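Local structure of Beta/alpha-amylase (Paenibacillus polymyxa, 3VOC) at residues G51-D56 with Y133-A138; L324-S329 with S336-L341; K111-Y116 with R180-A185; G71-P76 with I150-Y155. The protein is the beta-amylase part of a secreted two-enzyme precursor, a family 14 glycoside hydrolase that removes successive maltose units from the non-reducing ends of starch-like chains. All blocks are in the same frame, centred on the assembly; numbering follows the deposited sequence. Where two conformers were deposited one is given.

Interaction 1 of 4, residues G51-D56 with Y133-A138. With CA (calcium ion), chain B.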
loop_
_atom_site.group_PDB
_atom_site.type_symbol
_atom_site.label_atom_id
_atom_site.label_comp_id
_atom_site.label_asym_id
_atom_site.label_seq_id
_atom_site.Cartn_x
_atom_site.Cartn_y
_atom_site.Cartn_z
ATOM N N GLY A 51 5.478 -19.139 15.405
ATOM C CA GLY A 51 5.851 -18.471 16.646
ATOM C C GLY A 51 6.727 -17.274 16.348
ATOM O O GLY A 51 7.276 -17.164 15.249
ATOM N N ASP A 52 6.854 -16.378 17.323
ATOM C CA ASP A 52 7.686 -15.191 17.168
ATOM C C ASP A 52 9.108 -15.630 16.848
ATOM O O ASP A 52 9.722 -16.387 17.601
ATOM C CB ASP A 52 7.654 -14.317 18.431
ATOM C CG ASP A 52 8.315 -12.952 18.227
ATOM O OD1 ASP A 52 8.674 -12.594 17.082
ATOM O OD2 ASP A 52 8.488 -12.225 19.228
ATOM N N ASN A 53 9.584 -15.190 15.686
ATOM C CA ASN A 53 10.935 -15.490 15.201
ATOM C C ASN A 53 11.177 -16.961 14.910
ATOM O O ASN A 53 12.311 -17.432 14.929
ATOM C CB ASN A 53 12.003 -14.905 16.132
ATOM C CG ASN A 53 11.917 -13.399 16.229
ATOM O OD1 ASN A 53 11.316 -12.740 15.380
ATOM N ND2 ASN A 53 12.517 -12.844 17.262
ATOM N N GLN A 54 10.095 -17.676 14.630
ATOM C CA GLN A 54 10.178 -19.011 14.091
ATOM C C GLN A 54 9.738 -18.919 12.627
ATOM O O GLN A 54 8.554 -18.774 12.324
ATOM C CB GLN A 54 9.307 -19.984 14.894
ATOM C CG GLN A 54 9.460 -21.406 14.444
ATOM C CD GLN A 54 8.679 -22.423 15.282
ATOM O OE1 GLN A 54 8.260 -22.161 16.417
ATOM N NE2 GLN A 54 8.474 -23.595 14.700
ATOM N N PHE A 55 10.707 -19.005 11.728
ATOM C CA PHE A 55 10.470 -18.708 10.317
ATOM C C PHE A 55 10.371 -19.956 9.465
ATOM O O PHE A 55 10.983 -20.984 9.776
ATOM C CB PHE A 55 11.586 -17.792 9.787
ATOM C CG PHE A 55 11.594 -16.441 10.429
ATOM C CD1 PHE A 55 10.716 -15.429 9.980
ATOM C CD2 PHE A 55 12.462 -16.166 11.483
ATOM C CE1 PHE A 55 10.710 -14.176 10.593
ATOM C CE2 PHE A 55 12.457 -14.913 12.092
ATOM C CZ PHE A 55 11.571 -13.921 11.642
ATOM N N ASP A 56 9.590 -19.859 8.391
ATOM C CA ASP A 56 9.544 -20.900 7.373
ATOM C C ASP A 56 9.576 -20.189 6.023
ATOM O O ASP A 56 8.562 -19.656 5.571
ATOM C CB ASP A 56 8.270 -21.737 7.511
ATOM C CG ASP A 56 8.225 -22.914 6.526
ATOM O OD1 ASP A 56 9.137 -23.057 5.680
ATOM O OD2 ASP A 56 7.274 -23.709 6.612
ATOM N N TYR A 133 8.784 -5.824 12.337
ATOM C CA TYR A 133 9.159 -5.715 10.922
ATOM C C TYR A 133 10.675 -5.787 10.771
ATOM O O TYR A 133 11.182 -6.373 9.827
ATOM C CB TYR A 133 8.648 -4.413 10.298
ATOM C CG TYR A 133 7.130 -4.310 10.053
ATOM C CD1 TYR A 133 6.205 -5.048 10.803
ATOM C CD2 TYR A 133 6.634 -3.419 9.108
ATOM C CE1 TYR A 133 4.825 -4.913 10.576
ATOM C CE2 TYR A 133 5.258 -3.278 8.877
ATOM C CZ TYR A 133 4.367 -4.018 9.628
ATOM O OH TYR A 133 3.018 -3.859 9.416
ATOM N N ASP A 134 11.384 -5.166 11.708
ATOM C CA ASP A 134 12.858 -5.216 11.735
ATOM C C ASP A 134 13.346 -6.673 11.791
ATOM O O ASP A 134 14.222 -7.065 11.011
ATOM C CB ASP A 134 13.377 -4.378 12.921
ATOM C CG ASP A 134 14.898 -4.192 12.920
ATOM O OD1 ASP A 134 15.554 -4.334 11.871
ATOM O OD2 ASP A 134 15.430 -3.871 13.997
ATOM N N GLU A 135 12.777 -7.483 12.690
ATOM C CA GLU A 135 13.131 -8.909 12.763
ATOM C C GLU A 135 12.812 -9.656 11.467
ATOM O O GLU A 135 13.581 -10.517 11.037
ATOM C CB GLU A 135 12.387 -9.613 13.902
ATOM C CG GLU A 135 12.691 -9.066 15.302
ATOM C CD GLU A 135 11.730 -9.612 16.345
ATOM O OE1 GLU A 135 10.549 -9.888 16.013
ATOM O OE2 GLU A 135 12.151 -9.758 17.509
ATOM N N LEU A 136 11.658 -9.346 10.869
ATOM C CA LEU A 136 11.232 -10.037 9.645
ATOM C C LEU A 136 12.138 -9.660 8.458
ATOM O O LEU A 136 12.510 -10.519 7.635
ATOM C CB LEU A 136 9.760 -9.711 9.343
ATOM C CG LEU A 136 9.186 -10.225 8.015
ATOM C CD1 LEU A 136 9.159 -11.747 8.027
ATOM C CD2 LEU A 136 7.794 -9.666 7.786
ATOM N N TYR A 137 12.502 -8.382 8.367
ATOM C CA TYR A 137 13.373 -7.925 7.273
ATOM C C TYR A 137 14.765 -8.542 7.433
ATOM O O TYR A 137 15.405 -8.940 6.450
ATOM C CB TYR A 137 13.479 -6.395 7.243
ATOM C CG TYR A 137 12.185 -5.610 6.969
ATOM C CD1 TYR A 137 11.042 -6.228 6.475
ATOM C CD2 TYR A 137 12.140 -4.232 7.187
ATOM C CE1 TYR A 137 9.868 -5.476 6.213
ATOM C CE2 TYR A 137 10.985 -3.476 6.930
ATOM C CZ TYR A 137 9.862 -4.104 6.450
ATOM O OH TYR A 137 8.738 -3.357 6.201
ATOM N N ALA A 138 15.230 -8.607 8.675
ATOM C CA ALA A 138 16.511 -9.233 9.000
ATOM C C ALA A 138 16.504 -10.688 8.574
ATOM O O ALA A 138 17.444 -11.168 7.935
ATOM C CB ALA A 138 16.800 -9.113 10.522
HETATM CA CA CA B . 9.274 -11.532 15.159
HETATM O O HOH W 1 10.366 -10.551 19.358
HETATM O O HOH W 2 9.370 -10.684 12.979
#
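Glu135 reaches from helix 127-144 to a calcium ion held against the loop 51-56, its side chain running extended beyond CG. CB already lies 3.6 Å from Asn53 OD1; from there CG, anti to the carbonyl carbon (chi1 -61°), continues past the same amide, and CD brings the carboxylate across the Asn53 side chain at about a right angle, the amide and carboxylate planes 74° apart. At the tip the two oxygens divide the work. OE1 binds the calcium at 2.2 Å, beside Asn53 OD1 at 2.4 Å and Asp52 OD1 at 2.3 Å from the ion. OE2 accepts a nearly straight hydrogen bond of 3.1 Å from Asn53 ND2 (N-H...O angle 171°), whose donor stands above the carboxylate plane while OE2 lies in the plane of the amide. Water 1 donates to both Glu135 OE2 and Asp52 OD2, tying together the carboxylate oxygens turned from the metal. Below this polar layer, Phe55 CE1 meets Leu136 CD1 at the ring edge, 3.9 Å away. A type II turn from Gly51 to Gln54 presents Asp52 and Asn53 side by side. Glu48, Gln132 and water 2 complete the calcium site. Oxygen pairs as close as Asn53 OD1 and Glu135 OE1, 3.0 Å apart, are tolerated because both bind the cation, so the loop's attachment to the helix probably depends on bound calcium.

Interaction 2 of 4, residues L324-S329 with S336-L341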
loop_
_atom_site.group_PDB
_atom_site.type_symbol
_atom_site.label_atom_id
_atom_site.label_comp_id
_atom_site.label_asym_id
_atom_site.label_seq_id
_atom_site.Cartn_x
_atom_site.Cartn_y
_atom_site.Cartn_z
ATOM N N LEU A 324 -3.442 3.319 -12.882
ATOM C CA LEU A 324 -2.913 3.796 -14.157
ATOM C C LEU A 324 -3.762 3.436 -15.386
ATOM O O LEU A 324 -3.683 4.109 -16.430
ATOM C CB LEU A 324 -1.471 3.322 -14.358
ATOM C CG LEU A 324 -0.410 4.307 -13.876
ATOM C CD1 LEU A 324 -0.417 4.454 -12.351
ATOM C CD2 LEU A 324 0.965 3.829 -14.346
ATOM N N GLU A 325 -4.579 2.390 -15.257
ATOM C CA GLU A 325 -5.396 1.924 -16.381
ATOM C C GLU A 325 -6.757 2.611 -16.509
ATOM O O GLU A 325 -7.459 2.420 -17.525
ATOM C CB GLU A 325 -5.592 0.395 -16.308
ATOM C CG GLU A 325 -6.790 -0.098 -15.474
ATOM C CD GLU A 325 -6.596 -0.027 -13.942
ATOM O OE1 GLU A 325 -5.623 0.599 -13.450
ATOM O OE2 GLU A 325 -7.444 -0.605 -13.226
ATOM N N MET A 326 -7.134 3.391 -15.493
ATOM C CA MET A 326 -8.497 3.941 -15.397
ATOM C C MET A 326 -8.644 5.339 -15.984
ATOM O O MET A 326 -7.694 6.122 -15.990
ATOM C CB MET A 326 -8.946 4.001 -13.944
ATOM C CG MET A 326 -9.309 2.679 -13.354
ATOM S SD MET A 326 -9.944 2.931 -11.690
ATOM C CE MET A 326 -9.998 1.195 -11.210
ATOM N N SER A 327 -9.850 5.648 -16.453
ATOM C CA SER A 327 -10.159 6.972 -17.003
ATOM C C SER A 327 -10.959 7.797 -16.010
ATOM O O SER A 327 -11.608 7.250 -15.117
ATOM C CB SER A 327 -10.947 6.844 -18.313
ATOM O OG SER A 327 -10.211 6.145 -19.293
ATOM N N ASP A 328 -10.906 9.116 -16.170
ATOM C CA ASP A 328 -11.724 10.030 -15.379
ATOM C C ASP A 328 -13.194 9.899 -15.715
ATOM O O ASP A 328 -13.565 9.744 -16.881
ATOM C CB ASP A 328 -11.292 11.474 -15.627
ATOM C CG ASP A 328 -10.107 11.880 -14.777
ATOM O OD1 ASP A 328 -9.768 11.144 -13.830
ATOM O OD2 ASP A 328 -9.522 12.939 -15.053
ATOM N N SER A 329 -14.029 9.966 -14.690
ATOM C CA SER A 329 -15.461 10.034 -14.900
ATOM C C SER A 329 -15.988 11.279 -14.211
ATOM O O SER A 329 -16.428 12.229 -14.878
ATOM C CB SER A 329 -16.172 8.778 -14.396
ATOM O OG SER A 329 -17.573 9.017 -14.347
ATOM N N SER A 336 -15.573 9.820 -9.348
ATOM C CA SER A 336 -14.312 9.094 -9.499
ATOM C C SER A 336 -13.442 9.723 -10.585
ATOM O O SER A 336 -13.838 9.780 -11.744
ATOM C CB SER A 336 -14.600 7.626 -9.840
ATOM O OG SER A 336 -13.403 6.933 -10.133
ATOM N N LEU A 337 -12.246 10.165 -10.207
ATOM C CA LEU A 337 -11.333 10.806 -11.147
ATOM C C LEU A 337 -9.921 10.199 -11.058
ATOM O O LEU A 337 -8.964 10.907 -10.761
ATOM C CB LEU A 337 -11.298 12.323 -10.898
ATOM C CG LEU A 337 -12.597 13.088 -11.172
ATOM C CD1 LEU A 337 -12.552 14.482 -10.531
ATOM C CD2 LEU A 337 -12.876 13.172 -12.691
ATOM N N PRO A 338 -9.799 8.880 -11.317
ATOM C CA PRO A 338 -8.513 8.198 -11.129
ATOM C C PRO A 338 -7.418 8.691 -12.046
ATOM O O PRO A 338 -6.262 8.667 -11.660
ATOM C CB PRO A 338 -8.832 6.718 -11.431
ATOM C CG PRO A 338 -10.086 6.759 -12.263
ATOM C CD PRO A 338 -10.860 7.948 -11.749
ATOM N N SER A 339 -7.764 9.129 -13.258
ATOM C CA SER A 339 -6.734 9.577 -14.193
ATOM C C SER A 339 -6.116 10.902 -13.728
ATOM O O SER A 339 -4.896 11.080 -13.770
ATOM C CB SER A 339 -7.313 9.694 -15.612
ATOM O OG SER A 339 -6.306 10.088 -16.514
ATOM N N THR A 340 -6.965 11.830 -13.281
ATOM C CA THR A 340 -6.515 13.061 -12.613
ATOM C C THR A 340 -5.692 12.760 -11.356
ATOM O O THR A 340 -4.696 13.416 -11.090
ATOM C CB THR A 340 -7.735 13.949 -12.256
ATOM O OG1 THR A 340 -8.288 14.503 -13.464
ATOM C CG2 THR A 340 -7.369 15.088 -11.279
ATOM N N LEU A 341 -6.118 11.775 -10.572
ATOM C CA LEU A 341 -5.384 11.391 -9.353
ATOM C C LEU A 341 -3.969 10.908 -9.690
ATOM O O LEU A 341 -2.985 11.353 -9.069
ATOM C CB LEU A 341 -6.161 10.330 -8.561
ATOM C CG LEU A 341 -5.538 9.755 -7.287
ATOM C CD1 LEU A 341 -5.275 10.855 -6.259
ATOM C CD2 LEU A 341 -6.474 8.672 -6.722
HETATM O O HOH W 3 -9.121 10.222 -18.391
HETATM O O HOH W 4 -17.588 8.994 -11.199
#
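Asp328 and Thr340 cross at about a right angle, the carboxylate of the first laid over the opening turn of helix 338-352. CG of Asp328 stands beside its own backbone N (chi1 -83°), which carries both oxygens to the helix start. OD1 takes a straight bond of 2.9 Å from Thr340 N (N-H...O angle 170°) and a weak, strongly bent one from Ser339 N. OD2 accepts from Thr340 OG1 at only 2.5 Å. Both bonds from Thr340 use syn lone pairs, so backbone and hydroxyl of one residue grip the two oxygens together. An alanine in place of Asp328 removes both acceptor oxygens and would probably loosen the hold of the loop on the first turn of the helix. Alongside, Leu337 CD2 rests against Asp328 CB at 3.7 Å. Met326 crosses the Pro338 ring at about a right angle, its CB pressed to Pro338 CG at 3.4 Å, tighter than usual van der Waals contact. Beyond, Ser329 N donates to Ser336 O at 3.0 Å, nearly along the C=O axis, joining the two ends of the short loop between Ser329 and Ser336. Ser336 OG bonds His284, a probable substrate-binding residue, and Ser339 OG bonds Lys375. A carboxylate receiving N-H groups at a helix N-terminus would be stabilised by the helix dipole, so Asp328 is likely to stay ionised while it holds the amides of the first turn from the loop just before the helix.

Interaction 3 of 4, residues K111-Y116 with R180-A185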
loop_
_atom_site.group_PDB
_atom_site.type_symbol
_atom_site.label_atom_id
_atom_site.label_comp_id
_atom_site.label_asym_id
_atom_site.label_seq_id
_atom_site.Cartn_x
_atom_site.Cartn_y
_atom_site.Cartn_z
ATOM N N LYS A 111 -9.781 0.892 14.848
ATOM C CA LYS A 111 -11.207 0.885 15.089
ATOM C C LYS A 111 -11.816 2.070 14.349
ATOM O O LYS A 111 -11.254 3.163 14.348
ATOM C CB LYS A 111 -11.458 0.945 16.599
ATOM C CG LYS A 111 -12.883 0.732 17.040
ATOM C CD LYS A 111 -12.965 0.329 18.529
ATOM C CE LYS A 111 -12.550 -1.122 18.765
ATOM N NZ LYS A 111 -12.985 -1.641 20.100
ATOM N N ASP A 112 -12.949 1.839 13.703
ATOM C CA ASP A 112 -13.589 2.875 12.911
ATOM C C ASP A 112 -14.595 3.730 13.681
ATOM O O ASP A 112 -14.770 3.555 14.878
ATOM C CB ASP A 112 -14.176 2.300 11.607
ATOM C CG ASP A 112 -15.494 1.543 11.791
ATOM O OD1 ASP A 112 -16.121 1.563 12.870
ATOM O OD2 ASP A 112 -15.925 0.937 10.794
ATOM N N GLU A 113 -15.231 4.666 12.967
ATOM C CA GLU A 113 -16.200 5.603 13.538
ATOM C C GLU A 113 -17.358 4.924 14.270
ATOM O O GLU A 113 -17.941 5.520 15.174
ATOM C CB GLU A 113 -16.757 6.518 12.441
ATOM C CG GLU A 113 -15.689 7.377 11.746
ATOM C CD GLU A 113 -16.254 8.172 10.592
ATOM O OE1 GLU A 113 -17.481 8.451 10.581
ATOM O OE2 GLU A 113 -15.473 8.532 9.707
ATOM N N SER A 114 -17.671 3.684 13.891
ATOM C CA SER A 114 -18.782 2.929 14.492
ATOM C C SER A 114 -18.341 1.836 15.478
ATOM O O SER A 114 -19.166 1.034 15.937
ATOM C CB SER A 114 -19.649 2.307 13.386
ATOM O OG SER A 114 -20.040 3.289 12.434
ATOM N N GLY A 115 -17.046 1.786 15.785
ATOM C CA GLY A 115 -16.520 0.801 16.719
ATOM C C GLY A 115 -16.067 -0.515 16.084
ATOM O O GLY A 115 -15.669 -1.435 16.795
ATOM N N TYR A 116 -16.100 -0.614 14.755
ATOM C CA TYR A 116 -15.646 -1.843 14.102
ATOM C C TYR A 116 -14.122 -1.985 14.139
ATOM O O TYR A 116 -13.402 -1.084 13.699
ATOM C CB TYR A 116 -16.162 -1.947 12.660
ATOM C CG TYR A 116 -15.801 -3.271 12.014
ATOM C CD1 TYR A 116 -16.649 -4.376 12.114
ATOM C CD2 TYR A 116 -14.592 -3.421 11.327
ATOM C CE1 TYR A 116 -16.305 -5.602 11.528
ATOM C CE2 TYR A 116 -14.238 -4.620 10.746
ATOM C CZ TYR A 116 -15.097 -5.710 10.850
ATOM O OH TYR A 116 -14.719 -6.895 10.279
ATOM N N ARG A 180 -17.271 6.498 1.090
ATOM C CA ARG A 180 -15.979 7.137 1.364
ATOM C C ARG A 180 -15.190 6.326 2.382
ATOM O O ARG A 180 -13.989 6.543 2.557
ATOM C CB ARG A 180 -16.138 8.578 1.861
ATOM C CG ARG A 180 -16.892 8.692 3.157
ATOM C CD ARG A 180 -16.354 9.767 4.116
ATOM N NE ARG A 180 -17.096 9.562 5.358
ATOM C CZ ARG A 180 -16.570 9.341 6.556
ATOM N NH1 ARG A 180 -15.253 9.402 6.754
ATOM N NH2 ARG A 180 -17.380 9.096 7.575
ATOM N N GLY A 181 -15.874 5.395 3.044
ATOM C CA GLY A 181 -15.274 4.655 4.144
ATOM C C GLY A 181 -15.373 5.453 5.426
ATOM O O GLY A 181 -16.238 6.345 5.557
ATOM N N LYS A 182 -14.500 5.141 6.384
ATOM C CA LYS A 182 -14.571 5.774 7.708
ATOM C C LYS A 182 -13.169 6.042 8.249
ATOM O O LYS A 182 -12.229 5.301 7.922
ATOM C CB LYS A 182 -15.344 4.885 8.700
ATOM C CG LYS A 182 -16.831 4.779 8.393
ATOM C CD LYS A 182 -17.562 3.800 9.289
ATOM C CE LYS A 182 -19.041 3.675 8.861
ATOM N NZ LYS A 182 -19.760 2.699 9.749
ATOM N N PHE A 183 -13.040 7.101 9.062
ATOM C CA PHE A 183 -11.821 7.342 9.847
ATOM C C PHE A 183 -11.541 6.156 10.781
ATOM O O PHE A 183 -12.466 5.492 11.234
ATOM C CB PHE A 183 -11.922 8.653 10.653
ATOM C CG PHE A 183 -11.902 9.898 9.802
ATOM C CD1 PHE A 183 -12.976 10.775 9.813
ATOM C CD2 PHE A 183 -10.804 10.206 9.012
ATOM C CE1 PHE A 183 -12.970 11.926 9.026
ATOM C CE2 PHE A 183 -10.785 11.370 8.215
ATOM C CZ PHE A 183 -11.868 12.230 8.228
ATOM N N GLN A 184 -10.264 5.918 11.072
ATOM C CA GLN A 184 -9.805 4.687 11.718
ATOM C C GLN A 184 -8.954 4.989 12.948
ATOM O O GLN A 184 -7.917 4.343 13.190
ATOM C CB GLN A 184 -9.005 3.857 10.705
ATOM C CG GLN A 184 -9.807 3.441 9.461
ATOM C CD GLN A 184 -10.921 2.459 9.804
ATOM O OE1 GLN A 184 -10.734 1.577 10.637
ATOM N NE2 GLN A 184 -12.085 2.607 9.157
ATOM N N ALA A 185 -9.387 5.985 13.723
ATOM C CA ALA A 185 -8.618 6.455 14.862
ATOM C C ALA A 185 -9.416 6.337 16.153
ATOM O O ALA A 185 -9.295 7.193 17.037
ATOM C CB ALA A 185 -8.171 7.919 14.634
HETATM O O HOH W 5 -7.881 3.051 15.582
HETATM O O HOH W 6 -14.329 0.711 8.590
HETATM O O HOH W 7 -18.412 0.266 10.423
HETATM O O HOH W 8 -12.104 -0.618 11.347
#
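A beta hairpin, strands 110-111 and 117-118 with a type I turn from Asp112 to Gly115, lies against the long loop that follows barrel strand 153-156. From the turn, Glu113 reaches tip to tip with Arg180, carboxylate and guanidinium only 24° from coplanar. NH1 and NH2 of Arg180 both grip Glu113 OE2 end-on through its syn side, the NH2 bond being 2.9 Å, and NH2 adds a weak bond to OE1. On its anti lone pair the same OE2 accepts from Phe183 N, also at 2.9 Å, so three N-H groups converge on one oxygen; so many donors would be expected to favour the charged carboxylate. Arg180 NE turns to Asp229 in a second salt bridge, which helps fix the guanidinium's rotation. Within the hairpin, Asp112 CG sits in the crowded position between N and carbonyl carbon (chi1 77°), folding OD1 back over the turn. There OD1 takes Ser114 N at 2.8 Å, an Asx turn, and Tyr116 N at 2.9 Å, both from above the carboxylate plane. Lys182, extended beyond CG, crosses Asp112 obliquely: its CD passes 3.6 Å from Asp112 OD2, and its NZ donates to Ser114 OG at 2.8 Å. Water 7 bridges Asp112 OD2 and Lys182 NZ, whose charges stand 4.3 Å apart, while water 6 joins OD2 to Gln184 NE2. Bent at chi2, Gln184 brings NE2 within 3.2 Å of Asp112 CB, and the amide also donates to Lys182 O.

Interaction 4 of 4, residues G71-P76 with I150-Y155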
loop_
_atom_site.group_PDB
_atom_site.type_symbol
_atom_site.label_atom_id
_atom_site.label_comp_id
_atom_site.label_asym_id
_atom_site.label_seq_id
_atom_site.Cartn_x
_atom_site.Cartn_y
_atom_site.Cartn_z
ATOM N N GLY A 71 14.617 -17.571 -15.872
ATOM C CA GLY A 71 15.404 -16.440 -16.336
ATOM C C GLY A 71 14.806 -15.081 -16.001
ATOM O O GLY A 71 15.198 -14.087 -16.586
ATOM N N LEU A 72 13.853 -15.046 -15.071
ATOM C CA LEU A 72 13.239 -13.806 -14.619
ATOM C C LEU A 72 13.875 -13.258 -13.340
ATOM O O LEU A 72 14.468 -14.011 -12.559
ATOM C CB LEU A 72 11.746 -14.022 -14.369
ATOM C CG LEU A 72 10.952 -14.352 -15.632
ATOM C CD1 LEU A 72 9.663 -15.114 -15.313
ATOM C CD2 LEU A 72 10.675 -13.063 -16.409
ATOM N N LYS A 73 13.749 -11.946 -13.144
ATOM C CA LYS A 73 14.025 -11.332 -11.847
ATOM C C LYS A 73 12.863 -11.548 -10.887
ATOM O O LYS A 73 11.731 -11.823 -11.310
ATOM C CB LYS A 73 14.289 -9.825 -11.976
ATOM C CG LYS A 73 15.485 -9.454 -12.826
ATOM C CD LYS A 73 16.653 -10.384 -12.630
ATOM C CE LYS A 73 17.823 -9.959 -13.519
ATOM N NZ LYS A 73 18.397 -8.704 -12.988
ATOM N N TRP A 74 13.161 -11.425 -9.591
ATOM C CA TRP A 74 12.150 -11.587 -8.535
ATOM C C TRP A 74 12.043 -10.346 -7.659
ATOM O O TRP A 74 13.032 -9.905 -7.094
ATOM C CB TRP A 74 12.481 -12.787 -7.646
ATOM C CG TRP A 74 11.333 -13.196 -6.725
ATOM C CD1 TRP A 74 10.016 -13.401 -7.082
ATOM C CD2 TRP A 74 11.407 -13.467 -5.314
ATOM N NE1 TRP A 74 9.277 -13.777 -5.980
ATOM C CE2 TRP A 74 10.104 -13.833 -4.886
ATOM C CE3 TRP A 74 12.449 -13.445 -4.371
ATOM C CZ2 TRP A 74 9.814 -14.163 -3.549
ATOM C CZ3 TRP A 74 12.159 -13.782 -3.038
ATOM C CH2 TRP A 74 10.855 -14.126 -2.642
ATOM N N VAL A 75 10.841 -9.787 -7.544
ATOM C CA VAL A 75 10.640 -8.604 -6.705
ATOM C C VAL A 75 9.714 -8.965 -5.560
ATOM O O VAL A 75 8.491 -9.047 -5.736
ATOM C CB VAL A 75 10.101 -7.393 -7.494
ATOM C CG1 VAL A 75 9.806 -6.198 -6.541
ATOM C CG2 VAL A 75 11.100 -6.991 -8.591
ATOM N N PRO A 76 10.292 -9.214 -4.377
ATOM C CA PRO A 76 9.477 -9.596 -3.234
ATOM C C PRO A 76 8.798 -8.376 -2.599
ATOM O O PRO A 76 9.400 -7.301 -2.526
ATOM C CB PRO A 76 10.506 -10.191 -2.277
ATOM C CG PRO A 76 11.741 -9.369 -2.548
ATOM C CD PRO A 76 11.726 -9.144 -4.041
ATOM N N ILE A 150 19.232 -11.977 -8.408
ATOM C CA ILE A 150 17.925 -11.984 -9.078
ATOM C C ILE A 150 16.912 -10.975 -8.520
ATOM O O ILE A 150 15.818 -10.828 -9.078
ATOM C CB ILE A 150 17.302 -13.399 -9.149
ATOM C CG1 ILE A 150 16.726 -13.812 -7.788
ATOM C CG2 ILE A 150 18.337 -14.412 -9.727
ATOM C CD1 ILE A 150 15.707 -14.947 -7.864
ATOM N N ILE A 151 17.265 -10.298 -7.427
ATOM C CA ILE A 151 16.354 -9.338 -6.779
ATOM C C ILE A 151 16.787 -7.909 -7.128
ATOM O O ILE A 151 17.794 -7.422 -6.625
ATOM C CB ILE A 151 16.284 -9.560 -5.247
ATOM C CG1 ILE A 151 15.729 -10.952 -4.925
ATOM C CG2 ILE A 151 15.431 -8.465 -4.564
ATOM C CD1 ILE A 151 15.780 -11.318 -3.453
ATOM N N PRO A 152 16.035 -7.236 -8.015
ATOM C CA PRO A 152 16.443 -5.899 -8.452
ATOM C C PRO A 152 15.831 -4.766 -7.634
ATOM O O PRO A 152 16.228 -3.611 -7.791
ATOM C CB PRO A 152 15.894 -5.833 -9.874
ATOM C CG PRO A 152 14.629 -6.648 -9.808
ATOM C CD PRO A 152 14.878 -7.737 -8.782
ATOM N N LYS A 153 14.881 -5.102 -6.769
ATOM C CA LYS A 153 14.065 -4.114 -6.074
ATOM C C LYS A 153 13.284 -4.862 -5.009
ATOM O O LYS A 153 12.956 -6.046 -5.185
ATOM C CB LYS A 153 13.122 -3.427 -7.076
ATOM C CG LYS A 153 12.282 -2.305 -6.499
ATOM C CD LYS A 153 11.971 -1.268 -7.564
ATOM C CE LYS A 153 11.721 0.108 -6.904
ATOM N NZ LYS A 153 11.658 1.223 -7.884
ATOM N N ILE A 154 13.007 -4.201 -3.891
ATOM C CA ILE A 154 12.196 -4.807 -2.820
ATOM C C ILE A 154 11.060 -3.865 -2.439
ATOM O O ILE A 154 11.292 -2.662 -2.325
ATOM C CB ILE A 154 13.057 -5.109 -1.557
ATOM C CG1 ILE A 154 14.195 -6.087 -1.917
ATOM C CG2 ILE A 154 12.178 -5.664 -0.419
ATOM C CD1 ILE A 154 15.294 -6.258 -0.849
ATOM N N TYR A 155 9.850 -4.410 -2.241
ATOM C CA TYR A 155 8.717 -3.595 -1.781
ATOM C C TYR A 155 8.408 -3.838 -0.310
ATOM O O TYR A 155 8.569 -4.960 0.197
ATOM C CB TYR A 155 7.447 -3.823 -2.639
ATOM C CG TYR A 155 7.556 -3.271 -4.063
ATOM C CD1 TYR A 155 8.160 -2.029 -4.315
ATOM C CD2 TYR A 155 7.057 -3.985 -5.159
ATOM C CE1 TYR A 155 8.285 -1.522 -5.632
ATOM C CE2 TYR A 155 7.162 -3.484 -6.469
ATOM C CZ TYR A 155 7.774 -2.250 -6.701
ATOM O OH TYR A 155 7.894 -1.748 -8.000
#
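Two backbone hydrogen bonds hold strand 73-79 to strand 153-156 and the turn before it: Trp74 N to Ile150 O at 2.8 Å and Tyr155 N to Pro76 O at 2.9 Å, both nearly straight and in the carbonyl planes. Between them Trp74 O receives a CA-H...O contact from Ile151 CA, 3.4 Å away. Around these bonds, Ile151 lies beside Trp74 and points the same way, its CD1 meeting Trp74 CE3 at 4.1 Å while CG2 packs on Pro76 CD at 3.8 Å. Replacing Ile151 by an alanine would remove both branch tips and probably loosen the packing of the indole and the Pro76 ring. On the other side Val75 is split between two partners: CG2 meets Pro152 CG at 3.7 Å, and CG1 meets Tyr155 CE2 at 3.8 Å. Lys153 O is buried here with no partner in the model, Pro76 having no N-H to offer. Further out, Trp74 NE1 bonds Thr40, and Lys153 NZ reaches Asp318 and Asn357 of other barrel strands. Strand 73-79 runs between 37-43 and 153-156 in the eight-stranded TIM barrel, with helices 58-69 and 127-144 packed over Trp74.

Interaction 4 is the buried one, adjacent barrel strands joined by backbone bonds and apolar side chains; interaction 1 lies at the surface, where a calcium ion holds charged and amide oxygens together. Interactions 2 and 3 are intermediate, partly buried loop contacts, and both turn on an acidic side chain gathering N-H groups: a helix start in the first, an arginine and a backbone amide in the second. Helix 127-144, part of interaction 1, leads along the chain towards strand 153-156 of interaction 4, and their nearest atoms are about 6 Å apart. Interactions 1 and 2 stand on opposite sides of the chain's centre, as do 3 and 4, whose centres are 36 Å apart.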